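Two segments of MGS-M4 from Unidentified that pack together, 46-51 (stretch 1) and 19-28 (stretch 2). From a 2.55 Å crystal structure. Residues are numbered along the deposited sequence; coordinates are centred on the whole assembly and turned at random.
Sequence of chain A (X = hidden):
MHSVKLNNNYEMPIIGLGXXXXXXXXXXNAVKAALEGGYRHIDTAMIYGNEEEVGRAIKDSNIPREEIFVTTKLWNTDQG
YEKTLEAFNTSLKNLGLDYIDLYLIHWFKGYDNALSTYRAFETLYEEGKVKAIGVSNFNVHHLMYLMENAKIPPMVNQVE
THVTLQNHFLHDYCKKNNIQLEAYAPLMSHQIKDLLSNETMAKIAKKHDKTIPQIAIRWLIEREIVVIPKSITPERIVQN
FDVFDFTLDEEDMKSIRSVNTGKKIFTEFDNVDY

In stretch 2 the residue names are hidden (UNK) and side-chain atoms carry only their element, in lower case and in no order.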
# COMPACT_ATOMS: atom_id res chain seq x y z
N MET A 46 -1.40 5.66 -22.49
CA MET A 46 -1.96 4.85 -23.57
C MET A 46 -3.25 4.17 -23.14
O MET A 46 -4.13 3.93 -23.97
CB MET A 46 -0.93 3.82 -24.07
CG MET A 46 -0.94 2.47 -23.36
SD MET A 46 -2.15 1.28 -23.98
CE MET A 46 -2.09 1.60 -25.74
N ILE A 47 -3.37 3.87 -21.85
CA ILE A 47 -4.55 3.19 -21.34
C ILE A 47 -5.77 4.12 -21.30
O ILE A 47 -6.91 3.66 -21.29
CB ILE A 47 -4.30 2.60 -19.93
CG1 ILE A 47 -5.31 1.50 -19.61
CG2 ILE A 47 -4.31 3.70 -18.87
CD1 ILE A 47 -5.28 0.35 -20.59
N TYR A 48 -5.51 5.42 -21.31
CA TYR A 48 -6.59 6.41 -21.32
C TYR A 48 -7.25 6.46 -22.68
O TYR A 48 -8.43 6.79 -22.80
CB TYR A 48 -6.06 7.80 -20.94
CG TYR A 48 -5.43 7.87 -19.57
CD1 TYR A 48 -5.76 6.96 -18.57
CD2 TYR A 48 -4.49 8.86 -19.27
CE1 TYR A 48 -5.18 7.03 -17.32
CE2 TYR A 48 -3.91 8.94 -18.02
CZ TYR A 48 -4.26 8.02 -17.05
OH TYR A 48 -3.68 8.10 -15.80
N GLY A 49 -6.49 6.12 -23.72
CA GLY A 49 -7.00 6.10 -25.08
C GLY A 49 -7.41 7.48 -25.57
O GLY A 49 -8.35 7.61 -26.35
N ASN A 50 -6.70 8.51 -25.10
CA ASN A 50 -6.98 9.87 -25.53
C ASN A 50 -5.75 10.57 -26.10
O ASN A 50 -5.77 11.78 -26.31
CB ASN A 50 -7.57 10.69 -24.37
CG ASN A 50 -6.66 10.72 -23.15
OD1 ASN A 50 -5.45 10.53 -23.25
ND2 ASN A 50 -7.25 10.98 -21.99
N GLU A 51 -4.69 9.80 -26.33
CA GLU A 51 -3.46 10.34 -26.89
C GLU A 51 -3.71 11.03 -28.23
O GLU A 51 -3.01 11.97 -28.60
CB GLU A 51 -2.42 9.23 -27.07
CG GLU A 51 -1.89 8.66 -25.77
CD GLU A 51 -0.95 7.49 -25.99
OE1 GLU A 51 -1.25 6.64 -26.86
OE2 GLU A 51 0.08 7.41 -25.29
N UNK A 19 -5.64 13.84 -17.37
CA UNK A 19 -6.61 13.33 -18.33
C UNK A 19 -7.01 11.90 -17.97
O UNK A 19 -6.16 11.04 -17.77
o UNK A 19 -4.97 12.44 -19.89
c UNK A 19 -5.60 14.75 -20.14
c UNK A 19 -6.07 13.36 -19.77
N UNK A 20 -8.32 11.65 -17.89
CA UNK A 20 -8.81 10.31 -17.63
C UNK A 20 -9.56 9.77 -18.84
O UNK A 20 -10.06 10.54 -19.67
c UNK A 20 -12.10 10.72 -17.03
c UNK A 20 -13.14 12.84 -16.66
c UNK A 20 -10.86 12.49 -16.03
c UNK A 20 -9.71 10.29 -16.39
c UNK A 20 -13.21 11.54 -17.12
c UNK A 20 -10.91 11.19 -16.49
c UNK A 20 -11.97 13.32 -16.11
N UNK A 21 -9.64 8.45 -18.95
CA UNK A 21 -10.30 7.79 -20.07
C UNK A 21 -11.78 8.16 -20.13
O UNK A 21 -12.61 7.55 -19.46
c UNK A 21 -10.78 5.50 -21.12
n UNK A 21 -10.72 2.47 -24.36
n UNK A 21 -10.91 3.31 -22.23
n UNK A 21 -8.98 3.65 -23.44
c UNK A 21 -10.14 6.28 -19.97
c UNK A 21 -10.20 3.14 -23.34
c UNK A 21 -10.43 4.03 -21.05
N UNK A 22 -12.10 9.16 -20.95
CA UNK A 22 -13.48 9.62 -21.09
C UNK A 22 -13.99 9.45 -22.52
O UNK A 22 -13.46 8.65 -23.29
o UNK A 22 -14.96 11.52 -20.71
c UNK A 22 -13.61 11.08 -20.65
N UNK A 23 -15.02 10.22 -22.86
CA UNK A 23 -15.77 10.05 -24.10
C UNK A 23 -15.27 11.04 -25.16
O UNK A 23 -14.36 11.83 -24.90
c UNK A 23 -18.30 9.71 -24.84
c UNK A 23 -17.27 10.23 -23.81
c UNK A 23 -17.86 8.53 -25.69
c UNK A 23 -18.74 8.41 -26.94
n UNK A 23 -18.18 7.59 -28.04
N UNK A 24 -15.85 10.98 -26.35
CA UNK A 24 -15.41 11.76 -27.51
C UNK A 24 -15.29 13.27 -27.26
O UNK A 24 -16.22 13.91 -26.76
c UNK A 24 -16.40 10.05 -29.15
c UNK A 24 -15.03 9.53 -29.56
c UNK A 24 -15.05 8.07 -29.97
n UNK A 24 -15.42 7.18 -28.85
c UNK A 24 -16.35 11.50 -28.69
N UNK A 25 -14.13 13.81 -27.60
CA UNK A 25 -13.86 15.25 -27.58
C UNK A 25 -13.93 15.91 -26.20
O UNK A 25 -13.72 17.12 -26.07
c UNK A 25 -14.63 15.52 -29.98
c UNK A 25 -14.81 15.97 -28.55
n UNK A 25 -15.70 15.57 -30.76
o UNK A 25 -13.53 15.13 -30.39
N UNK A 26 -14.24 15.13 -25.18
CA UNK A 26 -14.21 15.64 -23.81
C UNK A 26 -12.77 15.78 -23.35
O UNK A 26 -12.45 16.67 -22.55
c UNK A 26 -14.99 14.72 -22.87
o UNK A 26 -17.00 14.00 -23.93
c UNK A 26 -16.49 14.78 -23.10
o UNK A 26 -17.16 15.61 -22.45
N UNK A 27 -11.91 14.91 -23.85
CA UNK A 27 -10.48 15.01 -23.58
C UNK A 27 -9.86 16.12 -24.42
O UNK A 27 -8.98 16.84 -23.96
c UNK A 27 -9.79 13.68 -23.87
N UNK A 28 -10.34 16.25 -25.66
CA UNK A 28 -9.87 17.29 -26.57
C UNK A 28 -10.19 18.68 -26.03
O UNK A 28 -9.31 19.54 -25.97
c UNK A 28 -11.04 20.33 -29.90
c UNK A 28 -10.50 17.11 -27.95
c UNK A 28 -9.10 18.39 -29.61
o UNK A 28 -9.65 21.48 -31.46
c UNK A 28 -10.27 18.27 -28.89
c UNK A 28 -11.24 19.26 -29.05
c UNK A 28 -9.86 20.42 -30.61
c UNK A 28 -8.88 19.45 -30.47

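Position 19 carries three side-chain atoms, a carbon bearing one oxygen and one carbon. Its backbone O lies over one face of the Tyr48 ring, 3.1 Å from Tyr48 CE2, and its side-chain oxygen sits 3.4 Å from Asn50 ND2. This is Thr19, and that oxygen, OG1, is hydrogen-bonded elsewhere in the structure.

Position 20 has one carbon followed by a ring of six carbons with no oxygen. Its CB points away from stretch 1, and what approaches is backbone: O lies 3.7 Å from Asn50 ND2. The bare ring makes it Phe20.

At position 21 three carbons and a nitrogen lead to a carbon carrying two more nitrogens, a guanidinium. Its CB points sideways, yet the extended chain, with chi1 to chi3 all t, brings its end nearer: one terminal nitrogen lies 3.0 Å from Ile47 O, and a chain carbon packs 3.2 Å from Tyr48 O. The residue is Arg21; the nitrogen is NH1, which donates a hydrogen bond to Ile47 O, and the carbon is CG.

Position 22 shows one carbon and one oxygen and makes no contact: Ser22. Position 23 has four carbons in a row ending in nitrogen and is out of reach of stretch 1; it is Lys23. Position 24 repeats that chain, again out of reach, and is Lys24.

Position 25 has two carbons, the second carrying one oxygen and one nitrogen, an amide: Asn25. It holds the N-cap position, though its side chain makes no capping bond. Position 26 differs in carrying two oxygens, a carboxylate, and is Asp26, the start of the helix; its N makes a weak hydrogen bond to Lys23 O.

Position 27 has a single carbon, directed toward stretch 1 and 3.8 Å from Asn50 CB. That lone methyl is Ala27. Position 28 has one carbon, then a ring of six carbons bearing one oxygen; its end leads away from stretch 1, and it is Tyr28.

The contact is small, burying 342 Å², and joins residues 19 to 21 and Ala27 of stretch 2 to stretch 1. Arg21 reaches along that turn to a backbone carbonyl, so this bond reads main-chain shape rather than side-chain identity. Gly49 suits the site twice over: its positive phi favours glycine, and an ideal CB would lie 2.4 Å from Arg21 NH1. Tyr48 supplies a broad surface for the Thr19 carbonyl, and Asn50 packs its CB against Ala27. The rule is economical: one long arm, one flat ring, one methyl, and a glycine that leaves the arm its room.

Stretch 2 (19-28) TFRSKKNDAY
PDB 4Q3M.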